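Local coordinates for protein PEPTIDE N-myristoyltransferase (Saccharomyces cerevisiae, PDB 1IIC) that transfers the myristoyl group from myristoyl-CoA to peptide substrates, probably to their N-terminal glycine, as an N-myristoyltransferase, at residues K194-V199 against M360-A365; S248-I253 against K329-P334; E346-A351 against D376-G381. All coordinates share one frame; numbering follows the deposited sequence.

Interaction 1 (K194-V199 against M360-A365); sequences KKLYEV and MDVFNA
Helix 193-198 packs beside the lead-in of strand 362-366, and a salt bridge between Lys195 and Asp361 joins the two. Lys195 NZ lies 2.6 Å from Asp361 OD1, approaching on the syn side and 27° out of the carboxylate plane. With its CG trans to the backbone N (chi1 175°) and the rest of the chain extended, the lysine crosses the aspartate at about a right angle, so that the carboxylate meets methylenes as well as the ammonium: Lys195 CD is 3.5 Å from Asp361 CG. Both charged groups have a second partner at strand 311-322, since NZ donates to the carbonyl of Asp311 and OD1 accepts from Gly313 N. That strand runs parallel to 362-366 and is linked to it through helix 334-357, a beta-alpha-beta crossover; the other neighbour of 362-366 is the antiparallel strand 182-190. Leu196, one residue further along the short helix, supplies the apolar half of the contact. Its CD2 meets Val362 CB at 3.8 Å, while CD1 lies against the carbonyl oxygen of Asp361, 3.5 Å from that O; the leucine also touches Pro190 of strand 182-190.

Interaction 2 (S248-I253 against K329-P334); sequences SRFELI and KDRFDP
Arg331 lays its guanidinium against the aliphatic arm of Arg249, whose CD sits 3.7 Å above one face of the flat group and offset toward its rim. Phe332 CZ takes the opposite face, 3.6 Å from the plane, so the guanidinium of Arg331 is held between a methylene and the CZ end of the Phe332 ring. The two guanidinium planes stand 52° apart, and each has a carboxylate partner of its own: NH2 of Arg331 forms a salt bridge with Asp370 and that of Arg249 one with Asp325. This probably eases the approach of Arg249 NH1 to Arg331 NE, 4.3 Å apart. Arg249 CG, set between its own backbone N and carbonyl carbon (chi1 72°), also lies over the centre of the Phe250 ring. Phe250 in turn meets Arg331 through its CE2, 3.7 Å from NH2, with ring and guanidinium almost perpendicular at 89°. The extended side chain of Arg331 thus spans from the loop before helix 334-357 to the run-up to strand 252-254. It starts in a type I beta turn, closed by Asp333 N on Asp330 O (2.9 Å); the last residue of the turn, Asp333, is the N-cap of helix 334-357, its OD1 accepting from Lys335 N. A water in the plane of the Arg331 guanidinium, at its edge, donates to Arg249 O at 2.7 Å and accepts from Arg331 NH1 at 2.9 Å, bridging the two segments where no direct hydrogen bond forms. A leucine in place of Arg331 would probably leave Asp370 without this positive mate and the bridging water without its donor. NH2 of Arg331 donates to Ser415 O as well, bringing the C-terminal tail to the same spot.

Interaction 3 (E346-A351 against D376-G381); sequences ELIYDA and DDLKFG
Leu378 reaches from a tight turn onto the flank of helix 334-357, wedging between Ile348 and Tyr349. The helix is the crossover element of a beta-alpha-beta unit, connecting the parallel strands 311-322 and 362-366, and the turn belongs to the loop that leads on into strand 381-392. At the root of the side chain, Leu378 CB lies in the plane of the Phe380 ring and at its edge, 3.7 Å from CE1 of that ring. Beyond CB the chain keeps CG trans to the carbonyl carbon (chi1 -66°) and forks at CG, each methyl finding a different helical residue. CD1 comes to 3.6 Å from Ile348 CB and nearly as close to CG2, with the isoleucine crossing at about a right angle. CD2 goes to the tyrosine, 3.8 Å from Tyr349 CD1, and lies a little farther from Tyr349 CB. The type I beta turn from Asp376 to Lys379 presents the leucine in this way, closed by Lys379 N on Asp376 O at 3.0 Å. Leu378 O accepts a hydrogen bond from Arg189 NE of strand 182-190. Phe380 also touches the isoleucine: its ring leans on Thr187 and Ala365 of the sheet, and its CZ stands 4.1 Å from Ile348 CG2.

Read from the N terminus, the chain first opens interaction 1 at 194-199 and later opens interaction 2 at 248-253. Interaction 2 closes at 329-334 and is therefore nested inside the loop of interaction 1. Interaction 3 opens at 346-351; interaction 1 then closes at 360-365, and interaction 3 at 376-381, so these two cross. The two also touch in space, Phe363 CD2 lying 3.5 Å from Phe380 CZ, whereas interaction 2 remains separate, its nearest atoms about 11 Å from interaction 3. Interaction 1 ties helix 193-198 to the start of strand 362-366, interaction 2 the run-up to strand 252-254 to the loop before helix 334-357, and interaction 3 that helix to the loop before strand 381-392.

Interaction 1 (K194-V199 against M360-A365)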
ATOM      1  N   LYS A 194      -2.606 -22.484  12.388  1.00 25.75           N
ATOM      2  CA  LYS A 194      -3.591 -22.879  13.385  1.00 25.37           C
ATOM      3  C   LYS A 194      -4.499 -21.732  13.820  1.00 23.95           C
ATOM      4  O   LYS A 194      -5.709 -21.895  13.878  1.00 23.87           O
ATOM      5  CB  LYS A 194      -2.900 -23.503  14.597  1.00 27.34           C
ATOM      6  CG  LYS A 194      -3.864 -24.227  15.529  1.00 30.49           C
ATOM      7  CD  LYS A 194      -3.133 -24.959  16.651  1.00 32.37           C
ATOM      8  CE  LYS A 194      -4.114 -25.698  17.548  1.00 33.71           C
ATOM      9  NZ  LYS A 194      -4.916 -26.690  16.775  1.00 36.90           N
ATOM     10  N   LYS A 195      -3.923 -20.571  14.114  1.00 23.78           N
ATOM     11  CA  LYS A 195      -4.720 -19.417  14.531  1.00 23.07           C
ATOM     12  C   LYS A 195      -5.555 -18.838  13.392  1.00 24.16           C
ATOM     13  O   LYS A 195      -6.692 -18.429  13.607  1.00 24.22           O
ATOM     14  CB  LYS A 195      -3.822 -18.320  15.109  1.00 21.46           C
ATOM     15  CG  LYS A 195      -4.547 -17.027  15.465  1.00 19.44           C
ATOM     16  CD  LYS A 195      -3.579 -15.983  16.015  1.00 17.27           C
ATOM     17  CE  LYS A 195      -4.282 -14.688  16.370  1.00 17.48           C
ATOM     18  NZ  LYS A 195      -3.347 -13.630  16.904  1.00 18.11           N
ATOM     19  N   LEU A 196      -4.992 -18.775  12.188  1.00 24.35           N
ATOM     20  CA  LEU A 196      -5.740 -18.249  11.046  1.00 25.57           C
ATOM     21  C   LEU A 196      -6.995 -19.093  10.836  1.00 26.54           C
ATOM     22  O   LEU A 196      -8.078 -18.572  10.559  1.00 26.15           O
ATOM     23  CB  LEU A 196      -4.892 -18.293   9.769  1.00 24.59           C
ATOM     24  CG  LEU A 196      -3.762 -17.269   9.658  1.00 26.22           C
ATOM     25  CD1 LEU A 196      -2.942 -17.538   8.394  1.00 26.11           C
ATOM     26  CD2 LEU A 196      -4.353 -15.858   9.620  1.00 24.25           C
ATOM     27  N   TYR A 197      -6.837 -20.404  10.970  1.00 27.36           N
ATOM     28  CA  TYR A 197      -7.950 -21.314  10.785  1.00 29.06           C
ATOM     29  C   TYR A 197      -9.015 -21.117  11.861  1.00 30.28           C
ATOM     30  O   TYR A 197     -10.201 -21.008  11.553  1.00 31.15           O
ATOM     31  CB  TYR A 197      -7.457 -22.752  10.810  1.00 29.84           C
ATOM     32  CG  TYR A 197      -8.549 -23.766  10.579  1.00 31.87           C
ATOM     33  CD1 TYR A 197      -9.330 -23.722   9.433  1.00 32.90           C
ATOM     34  CD2 TYR A 197      -8.789 -24.781  11.503  1.00 33.81           C
ATOM     35  CE1 TYR A 197     -10.331 -24.670   9.211  1.00 35.68           C
ATOM     36  CE2 TYR A 197      -9.783 -25.732  11.288  1.00 34.76           C
ATOM     37  CZ  TYR A 197     -10.548 -25.673  10.142  1.00 35.62           C
ATOM     38  OH  TYR A 197     -11.526 -26.625   9.945  1.00 36.93           O
ATOM     39  N   GLU A 198      -8.591 -21.065  13.118  1.00 30.88           N
ATOM     40  CA  GLU A 198      -9.523 -20.880  14.217  1.00 33.06           C
ATOM     41  C   GLU A 198     -10.282 -19.548  14.193  1.00 33.32           C
ATOM     42  O   GLU A 198     -11.390 -19.462  14.722  1.00 33.53           O
ATOM     43  CB  GLU A 198      -8.798 -21.071  15.550  1.00 34.76           C
ATOM     44  CG  GLU A 198      -8.792 -22.532  16.004  1.00 38.18           C
ATOM     45  CD  GLU A 198      -7.826 -22.817  17.144  1.00 39.69           C
ATOM     46  OE1 GLU A 198      -7.769 -22.021  18.105  1.00 40.88           O
ATOM     47  OE2 GLU A 198      -7.131 -23.853  17.081  1.00 40.85           O
ATOM     48  N   VAL A 199      -9.700 -18.511  13.585  1.00 32.44           N
ATOM     49  CA  VAL A 199     -10.383 -17.217  13.493  1.00 31.29           C
ATOM     50  C   VAL A 199     -10.999 -17.105  12.103  1.00 32.24           C
ATOM     51  O   VAL A 199     -11.343 -16.021  11.630  1.00 31.00           O
ATOM     52  CB  VAL A 199      -9.424 -16.027  13.718  1.00 31.00           C
ATOM     53  CG1 VAL A 199      -8.748 -16.160  15.076  1.00 28.28           C
ATOM     54  CG2 VAL A 199      -8.402 -15.949  12.583  1.00 29.35           C
ATOM     55  N   MET A 360       3.490 -11.725  13.486  1.00 22.33           N
ATOM     56  CA  MET A 360       2.550 -11.486  12.397  1.00 23.62           C
ATOM     57  C   MET A 360       1.946 -12.890  12.221  1.00 22.29           C
ATOM     58  O   MET A 360       2.669 -13.888  12.330  1.00 20.81           O
ATOM     59  CB  MET A 360       3.277 -11.070  11.104  1.00 24.87           C
ATOM     60  CG  MET A 360       4.008  -9.724  11.160  1.00 27.35           C
ATOM     61  SD  MET A 360       2.903  -8.351  11.524  1.00 31.63           S
ATOM     62  CE  MET A 360       2.983  -8.337  13.337  1.00 30.31           C
ATOM     63  N   ASP A 361       0.648 -12.970  11.947  1.00 21.13           N
ATOM     64  CA  ASP A 361      -0.023 -14.262  11.796  1.00 19.51           C
ATOM     65  C   ASP A 361      -0.176 -14.714  10.360  1.00 19.84           C
ATOM     66  O   ASP A 361      -0.347 -15.900  10.097  1.00 19.91           O
ATOM     67  CB  ASP A 361      -1.397 -14.212  12.465  1.00 19.34           C
ATOM     68  CG  ASP A 361      -1.301 -14.213  13.973  1.00 21.06           C
ATOM     69  OD1 ASP A 361      -2.026 -13.427  14.625  1.00 21.74           O
ATOM     70  OD2 ASP A 361      -0.498 -15.007  14.508  1.00 22.31           O
ATOM     71  N   VAL A 362      -0.124 -13.758   9.438  1.00 20.61           N
ATOM     72  CA  VAL A 362      -0.250 -14.020   8.009  1.00 20.06           C
ATOM     73  C   VAL A 362       0.564 -12.908   7.345  1.00 21.14           C
ATOM     74  O   VAL A 362       0.702 -11.817   7.905  1.00 21.29           O
ATOM     75  CB  VAL A 362      -1.741 -13.979   7.560  1.00 20.03           C
ATOM     76  CG1 VAL A 362      -2.359 -12.654   7.927  1.00 18.52           C
ATOM     77  CG2 VAL A 362      -1.853 -14.228   6.072  1.00 19.26           C
ATOM     78  N   PHE A 363       1.130 -13.192   6.177  1.00 20.07           N
ATOM     79  CA  PHE A 363       1.974 -12.227   5.468  1.00 17.77           C
ATOM     80  C   PHE A 363       1.302 -11.890   4.124  1.00 17.15           C
ATOM     81  O   PHE A 363       1.009 -12.775   3.325  1.00 15.68           O
ATOM     82  CB  PHE A 363       3.353 -12.871   5.284  1.00 18.45           C
ATOM     83  CG  PHE A 363       4.478 -11.900   5.049  1.00 18.93           C
ATOM     84  CD1 PHE A 363       4.505 -10.657   5.671  1.00 21.44           C
ATOM     85  CD2 PHE A 363       5.549 -12.261   4.242  1.00 19.61           C
ATOM     86  CE1 PHE A 363       5.587  -9.786   5.490  1.00 21.39           C
ATOM     87  CE2 PHE A 363       6.631 -11.402   4.054  1.00 20.84           C
ATOM     88  CZ  PHE A 363       6.651 -10.162   4.679  1.00 19.69           C
ATOM     89  N   ASN A 364       1.049 -10.609   3.886  1.00 15.95           N
ATOM     90  CA  ASN A 364       0.375 -10.186   2.670  1.00 16.04           C
ATOM     91  C   ASN A 364       1.296  -9.620   1.616  1.00 16.50           C
ATOM     92  O   ASN A 364       2.219  -8.873   1.917  1.00 17.78           O
ATOM     93  CB  ASN A 364      -0.680  -9.133   2.998  1.00 15.72           C
ATOM     94  CG  ASN A 364      -1.869  -9.702   3.741  1.00 18.80           C
ATOM     95  OD1 ASN A 364      -2.619  -8.964   4.373  1.00 20.74           O
ATOM     96  ND2 ASN A 364      -2.058 -11.014   3.654  1.00 20.13           N
ATOM     97  N   ALA A 365       1.028  -9.958   0.366  1.00 16.63           N
ATOM     98  CA  ALA A 365       1.839  -9.441  -0.722  1.00 16.73           C
ATOM     99  C   ALA A 365       1.043  -9.450  -2.003  1.00 15.49           C
ATOM    100  O   ALA A 365       0.227 -10.345  -2.240  1.00 15.12           O
ATOM    101  CB  ALA A 365       3.103 -10.273  -0.888  1.00 17.38           C
TER

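Interaction 2 (S248-I253 against K329-P334)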
ATOM      1  N   SER A 248      14.289   1.579 -10.699  1.00 20.72           N
ATOM      2  CA  SER A 248      14.288   2.173 -12.025  1.00 20.82           C
ATOM      3  C   SER A 248      13.784   1.228 -13.098  1.00 20.79           C
ATOM      4  O   SER A 248      13.463   1.662 -14.198  1.00 22.88           O
ATOM      5  CB  SER A 248      15.697   2.657 -12.393  1.00 21.59           C
ATOM      6  OG  SER A 248      16.588   1.560 -12.531  1.00 22.80           O
ATOM      7  N   ARG A 249      13.703  -0.062 -12.783  1.00 20.45           N
ATOM      8  CA  ARG A 249      13.229  -1.042 -13.759  1.00 19.90           C
ATOM      9  C   ARG A 249      11.712  -0.965 -13.950  1.00 19.40           C
ATOM     10  O   ARG A 249      11.192  -1.304 -15.009  1.00 19.51           O
ATOM     11  CB  ARG A 249      13.598  -2.456 -13.309  1.00 17.98           C
ATOM     12  CG  ARG A 249      12.789  -2.971 -12.121  1.00 18.03           C
ATOM     13  CD  ARG A 249      13.337  -4.318 -11.677  1.00 19.72           C
ATOM     14  NE  ARG A 249      14.777  -4.224 -11.436  1.00 19.04           N
ATOM     15  CZ  ARG A 249      15.604  -5.260 -11.417  1.00 18.32           C
ATOM     16  NH1 ARG A 249      15.144  -6.484 -11.629  1.00 16.89           N
ATOM     17  NH2 ARG A 249      16.895  -5.067 -11.191  1.00 20.06           N
ATOM     18  N   PHE A 250      11.008  -0.526 -12.913  1.00 19.28           N
ATOM     19  CA  PHE A 250       9.553  -0.434 -12.964  1.00 20.42           C
ATOM     20  C   PHE A 250       9.083   0.815 -13.727  1.00 20.96           C
ATOM     21  O   PHE A 250       9.840   1.777 -13.892  1.00 22.28           O
ATOM     22  CB  PHE A 250       9.003  -0.451 -11.527  1.00 19.60           C
ATOM     23  CG  PHE A 250       9.443  -1.659 -10.719  1.00 17.17           C
ATOM     24  CD1 PHE A 250      10.129  -1.499  -9.514  1.00 18.10           C
ATOM     25  CD2 PHE A 250       9.194  -2.949 -11.179  1.00 15.72           C
ATOM     26  CE1 PHE A 250      10.568  -2.615  -8.773  1.00 17.12           C
ATOM     27  CE2 PHE A 250       9.621  -4.065 -10.457  1.00 15.42           C
ATOM     28  CZ  PHE A 250      10.308  -3.907  -9.254  1.00 15.51           C
ATOM     29  N   GLU A 251       7.840   0.798 -14.203  1.00 21.85           N
ATOM     30  CA  GLU A 251       7.308   1.932 -14.946  1.00 21.33           C
ATOM     31  C   GLU A 251       6.498   2.899 -14.093  1.00 22.36           C
ATOM     32  O   GLU A 251       6.312   4.056 -14.473  1.00 23.82           O
ATOM     33  CB  GLU A 251       6.482   1.432 -16.137  1.00 23.34           C
ATOM     34  CG  GLU A 251       7.321   0.676 -17.180  1.00 22.82           C
ATOM     35  CD  GLU A 251       6.494   0.145 -18.332  1.00 22.40           C
ATOM     36  OE1 GLU A 251       5.314  -0.172 -18.112  1.00 25.07           O
ATOM     37  OE2 GLU A 251       7.022   0.020 -19.456  1.00 23.88           O
ATOM     38  N   LEU A 252       6.021   2.434 -12.940  1.00 22.17           N
ATOM     39  CA  LEU A 252       5.251   3.282 -12.017  1.00 22.13           C
ATOM     40  C   LEU A 252       5.891   3.202 -10.632  1.00 21.64           C
ATOM     41  O   LEU A 252       5.823   2.168  -9.962  1.00 20.60           O
ATOM     42  CB  LEU A 252       3.795   2.820 -11.924  1.00 21.82           C
ATOM     43  CG  LEU A 252       2.913   3.680 -11.007  1.00 21.54           C
ATOM     44  CD1 LEU A 252       2.808   5.096 -11.574  1.00 21.50           C
ATOM     45  CD2 LEU A 252       1.527   3.056 -10.887  1.00 20.29           C
ATOM     46  N   ILE A 253       6.498   4.302 -10.199  1.00 20.72           N
ATOM     47  CA  ILE A 253       7.182   4.329  -8.913  1.00 21.60           C
ATOM     48  C   ILE A 253       7.044   5.678  -8.223  1.00 21.09           C
ATOM     49  O   ILE A 253       6.647   6.659  -8.839  1.00 19.67           O
ATOM     50  CB  ILE A 253       8.714   4.090  -9.092  1.00 21.09           C
ATOM     51  CG1 ILE A 253       9.318   5.245  -9.899  1.00 20.81           C
ATOM     52  CG2 ILE A 253       8.976   2.770  -9.800  1.00 18.37           C
ATOM     53  CD1 ILE A 253      10.820   5.151 -10.120  1.00 22.36           C
ATOM     54  N   LYS A 329      22.478  -6.815 -18.336  1.00 34.51           N
ATOM     55  CA  LYS A 329      21.924  -5.579 -18.869  1.00 34.17           C
ATOM     56  C   LYS A 329      20.408  -5.639 -18.964  1.00 33.47           C
ATOM     57  O   LYS A 329      19.718  -4.701 -18.562  1.00 33.91           O
ATOM     58  CB  LYS A 329      22.511  -5.289 -20.253  1.00 35.19           C
ATOM     59  N   ASP A 330      19.896  -6.755 -19.477  1.00 31.84           N
ATOM     60  CA  ASP A 330      18.462  -6.942 -19.666  1.00 30.24           C
ATOM     61  C   ASP A 330      17.770  -7.697 -18.535  1.00 29.44           C
ATOM     62  O   ASP A 330      18.022  -8.881 -18.308  1.00 29.36           O
ATOM     63  CB  ASP A 330      18.214  -7.663 -20.996  1.00 30.23           C
ATOM     64  N   ARG A 331      16.887  -6.994 -17.835  1.00 27.79           N
ATOM     65  CA  ARG A 331      16.125  -7.554 -16.727  1.00 25.76           C
ATOM     66  C   ARG A 331      15.466  -8.899 -17.062  1.00 24.64           C
ATOM     67  O   ARG A 331      15.406  -9.797 -16.222  1.00 23.55           O
ATOM     68  CB  ARG A 331      15.042  -6.553 -16.309  1.00 27.15           C
ATOM     69  CG  ARG A 331      13.993  -7.099 -15.347  1.00 25.01           C
ATOM     70  CD  ARG A 331      12.861  -6.099 -15.163  1.00 23.66           C
ATOM     71  NE  ARG A 331      11.813  -6.593 -14.271  1.00 21.23           N
ATOM     72  CZ  ARG A 331      10.650  -5.974 -14.069  1.00 21.62           C
ATOM     73  NH1 ARG A 331      10.382  -4.835 -14.701  1.00 17.46           N
ATOM     74  NH2 ARG A 331       9.757  -6.492 -13.233  1.00 20.07           N
ATOM     75  N   PHE A 332      14.977  -9.037 -18.287  1.00 23.59           N
ATOM     76  CA  PHE A 332      14.301 -10.268 -18.689  1.00 25.32           C
ATOM     77  C   PHE A 332      15.186 -11.349 -19.287  1.00 25.32           C
ATOM     78  O   PHE A 332      14.709 -12.380 -19.768  1.00 26.30           O
ATOM     79  CB  PHE A 332      13.132  -9.929 -19.611  1.00 23.81           C
ATOM     80  CG  PHE A 332      12.090  -9.095 -18.941  1.00 24.27           C
ATOM     81  CD1 PHE A 332      12.014  -7.727 -19.177  1.00 23.95           C
ATOM     82  CD2 PHE A 332      11.227  -9.667 -18.001  1.00 23.84           C
ATOM     83  CE1 PHE A 332      11.096  -6.933 -18.484  1.00 24.19           C
ATOM     84  CE2 PHE A 332      10.308  -8.888 -17.302  1.00 23.79           C
ATOM     85  CZ  PHE A 332      10.242  -7.514 -17.545  1.00 24.47           C
ATOM     86  N   ASP A 333      16.485 -11.099 -19.250  1.00 26.76           N
ATOM     87  CA  ASP A 333      17.465 -12.060 -19.711  1.00 26.61           C
ATOM     88  C   ASP A 333      17.214 -13.243 -18.764  1.00 26.54           C
ATOM     89  O   ASP A 333      17.172 -13.067 -17.546  1.00 25.41           O
ATOM     90  CB  ASP A 333      18.857 -11.468 -19.492  1.00 28.09           C
ATOM     91  CG  ASP A 333      19.971 -12.415 -19.871  1.00 28.43           C
ATOM     92  OD1 ASP A 333      19.709 -13.626 -20.027  1.00 29.68           O
ATOM     93  OD2 ASP A 333      21.116 -11.936 -20.000  1.00 29.23           O
ATOM     94  N   PRO A 334      17.006 -14.452 -19.306  1.00 26.91           N
ATOM     95  CA  PRO A 334      16.759 -15.606 -18.436  1.00 26.44           C
ATOM     96  C   PRO A 334      17.805 -15.843 -17.346  1.00 26.35           C
ATOM     97  O   PRO A 334      17.511 -16.471 -16.333  1.00 26.29           O
ATOM     98  CB  PRO A 334      16.633 -16.775 -19.425  1.00 26.01           C
ATOM     99  CG  PRO A 334      17.275 -16.269 -20.683  1.00 26.40           C
ATOM    100  CD  PRO A 334      16.870 -14.830 -20.720  1.00 27.03           C
TER
HETATM  101  O   HOH W   1      11.720  -3.315 -16.721  1.00 30.68           O

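Interaction 3 (E346-A351 against D376-G381)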
ATOM      1  N   GLU A 346      15.311 -16.136  -1.221  1.00 20.46           N
ATOM      2  CA  GLU A 346      16.099 -16.185   0.018  1.00 20.58           C
ATOM      3  C   GLU A 346      15.703 -15.053   0.958  1.00 18.69           C
ATOM      4  O   GLU A 346      15.363 -15.280   2.115  1.00 18.10           O
ATOM      5  CB  GLU A 346      17.602 -16.067  -0.280  1.00 22.44           C
ATOM      6  CG  GLU A 346      18.216 -17.241  -1.031  1.00 27.54           C
ATOM      7  CD  GLU A 346      19.673 -16.994  -1.444  1.00 31.15           C
ATOM      8  OE1 GLU A 346      20.309 -17.945  -1.948  1.00 33.01           O
ATOM      9  OE2 GLU A 346      20.180 -15.856  -1.274  1.00 31.98           O
ATOM     10  N   LEU A 347      15.771 -13.826   0.454  1.00 17.84           N
ATOM     11  CA  LEU A 347      15.426 -12.654   1.250  1.00 16.80           C
ATOM     12  C   LEU A 347      13.987 -12.669   1.778  1.00 17.42           C
ATOM     13  O   LEU A 347      13.741 -12.403   2.961  1.00 16.31           O
ATOM     14  CB  LEU A 347      15.630 -11.381   0.422  1.00 15.13           C
ATOM     15  CG  LEU A 347      17.046 -10.987   0.007  1.00 14.29           C
ATOM     16  CD1 LEU A 347      16.997  -9.641  -0.682  1.00 14.71           C
ATOM     17  CD2 LEU A 347      17.960 -10.908   1.220  1.00 14.88           C
ATOM     18  N   ILE A 348      13.031 -12.984   0.910  1.00 17.59           N
ATOM     19  CA  ILE A 348      11.641 -12.972   1.335  1.00 17.81           C
ATOM     20  C   ILE A 348      11.294 -14.140   2.258  1.00 18.71           C
ATOM     21  O   ILE A 348      10.333 -14.067   3.021  1.00 19.24           O
ATOM     22  CB  ILE A 348      10.703 -12.902   0.106  1.00 17.50           C
ATOM     23  CG1 ILE A 348      11.061 -11.653  -0.715  1.00 16.56           C
ATOM     24  CG2 ILE A 348       9.232 -12.806   0.547  1.00 16.34           C
ATOM     25  CD1 ILE A 348      11.063 -10.347   0.091  1.00 15.25           C
ATOM     26  N   TYR A 349      12.081 -15.210   2.203  1.00 19.00           N
ATOM     27  CA  TYR A 349      11.856 -16.355   3.084  1.00 19.60           C
ATOM     28  C   TYR A 349      12.248 -15.900   4.498  1.00 18.28           C
ATOM     29  O   TYR A 349      11.605 -16.248   5.482  1.00 18.41           O
ATOM     30  CB  TYR A 349      12.724 -17.536   2.656  1.00 21.06           C
ATOM     31  CG  TYR A 349      12.475 -18.808   3.439  1.00 22.04           C
ATOM     32  CD1 TYR A 349      11.260 -19.479   3.339  1.00 24.06           C
ATOM     33  CD2 TYR A 349      13.476 -19.373   4.228  1.00 23.94           C
ATOM     34  CE1 TYR A 349      11.045 -20.700   4.000  1.00 24.75           C
ATOM     35  CE2 TYR A 349      13.276 -20.597   4.896  1.00 25.29           C
ATOM     36  CZ  TYR A 349      12.058 -21.250   4.772  1.00 25.47           C
ATOM     37  OH  TYR A 349      11.851 -22.461   5.396  1.00 27.86           O
ATOM     38  N   ASP A 350      13.317 -15.119   4.582  1.00 19.10           N
ATOM     39  CA  ASP A 350      13.767 -14.571   5.856  1.00 19.16           C
ATOM     40  C   ASP A 350      12.761 -13.510   6.315  1.00 18.75           C
ATOM     41  O   ASP A 350      12.542 -13.321   7.508  1.00 18.70           O
ATOM     42  CB  ASP A 350      15.153 -13.944   5.700  1.00 18.78           C
ATOM     43  CG  ASP A 350      16.264 -14.987   5.682  1.00 20.24           C
ATOM     44  OD1 ASP A 350      17.437 -14.617   5.461  1.00 18.77           O
ATOM     45  OD2 ASP A 350      15.959 -16.185   5.892  1.00 19.56           O
ATOM     46  N   ALA A 351      12.151 -12.817   5.359  1.00 18.90           N
ATOM     47  CA  ALA A 351      11.167 -11.797   5.688  1.00 17.95           C
ATOM     48  C   ALA A 351       9.993 -12.470   6.393  1.00 17.55           C
ATOM     49  O   ALA A 351       9.471 -11.937   7.354  1.00 18.78           O
ATOM     50  CB  ALA A 351      10.696 -11.090   4.431  1.00 18.26           C
ATOM     51  N   ASP A 376       4.691 -18.007  -5.378  1.00 19.46           N
ATOM     52  CA  ASP A 376       4.292 -19.420  -5.278  1.00 22.36           C
ATOM     53  C   ASP A 376       5.274 -20.315  -4.515  1.00 22.19           C
ATOM     54  O   ASP A 376       4.868 -21.144  -3.696  1.00 20.76           O
ATOM     55  CB  ASP A 376       4.070 -20.023  -6.669  1.00 24.43           C
ATOM     56  CG  ASP A 376       2.902 -19.390  -7.404  1.00 28.63           C
ATOM     57  OD1 ASP A 376       1.814 -19.242  -6.796  1.00 26.28           O
ATOM     58  OD2 ASP A 376       3.081 -19.048  -8.596  1.00 31.31           O
ATOM     59  N   ASP A 377       6.562 -20.154  -4.787  1.00 22.67           N
ATOM     60  CA  ASP A 377       7.565 -20.964  -4.119  1.00 23.68           C
ATOM     61  C   ASP A 377       7.587 -20.758  -2.610  1.00 23.16           C
ATOM     62  O   ASP A 377       7.907 -21.678  -1.858  1.00 22.02           O
ATOM     63  CB  ASP A 377       8.946 -20.669  -4.696  1.00 26.00           C
ATOM     64  CG  ASP A 377       9.051 -21.051  -6.155  1.00 30.29           C
ATOM     65  OD1 ASP A 377       8.257 -21.909  -6.602  1.00 31.25           O
ATOM     66  OD2 ASP A 377       9.931 -20.508  -6.859  1.00 32.77           O
ATOM     67  N   LEU A 378       7.232 -19.556  -2.169  1.00 21.80           N
ATOM     68  CA  LEU A 378       7.244 -19.250  -0.748  1.00 21.74           C
ATOM     69  C   LEU A 378       5.875 -19.426  -0.111  1.00 21.16           C
ATOM     70  O   LEU A 378       5.633 -19.000   1.018  1.00 20.50           O
ATOM     71  CB  LEU A 378       7.787 -17.834  -0.528  1.00 22.13           C
ATOM     72  CG  LEU A 378       9.261 -17.715  -0.927  1.00 23.76           C
ATOM     73  CD1 LEU A 378       9.783 -16.312  -0.610  1.00 22.68           C
ATOM     74  CD2 LEU A 378      10.075 -18.768  -0.162  1.00 22.37           C
ATOM     75  N   LYS A 379       4.977 -20.055  -0.860  1.00 21.83           N
ATOM     76  CA  LYS A 379       3.638 -20.371  -0.380  1.00 22.40           C
ATOM     77  C   LYS A 379       2.674 -19.223  -0.105  1.00 22.25           C
ATOM     78  O   LYS A 379       1.842 -19.316   0.798  1.00 22.01           O
ATOM     79  CB  LYS A 379       3.757 -21.273   0.857  1.00 23.15           C
ATOM     80  CG  LYS A 379       4.647 -22.485   0.586  1.00 24.44           C
ATOM     81  CD  LYS A 379       4.892 -23.348   1.818  1.00 27.70           C
ATOM     82  CE  LYS A 379       5.842 -24.492   1.460  1.00 28.28           C
ATOM     83  NZ  LYS A 379       6.317 -25.233   2.648  1.00 31.50           N
ATOM     84  N   PHE A 380       2.790 -18.136  -0.861  1.00 20.80           N
ATOM     85  CA  PHE A 380       1.843 -17.044  -0.703  1.00 20.59           C
ATOM     86  C   PHE A 380       0.663 -17.552  -1.514  1.00 20.91           C
ATOM     87  O   PHE A 380       0.738 -17.629  -2.736  1.00 20.82           O
ATOM     88  CB  PHE A 380       2.357 -15.737  -1.319  1.00 17.82           C
ATOM     89  CG  PHE A 380       3.401 -15.050  -0.501  1.00 17.63           C
ATOM     90  CD1 PHE A 380       4.700 -15.542  -0.446  1.00 17.55           C
ATOM     91  CD2 PHE A 380       3.078 -13.926   0.245  1.00 17.71           C
ATOM     92  CE1 PHE A 380       5.667 -14.918   0.349  1.00 20.02           C
ATOM     93  CE2 PHE A 380       4.030 -13.295   1.039  1.00 18.12           C
ATOM     94  CZ  PHE A 380       5.327 -13.789   1.094  1.00 18.52           C
ATOM     95  N   GLY A 381      -0.412 -17.925  -0.831  1.00 22.29           N
ATOM     96  CA  GLY A 381      -1.579 -18.445  -1.520  1.00 22.25           C
ATOM     97  C   GLY A 381      -2.415 -17.384  -2.206  1.00 22.74           C
ATOM     98  O   GLY A 381      -2.474 -16.243  -1.754  1.00 21.40           O
TER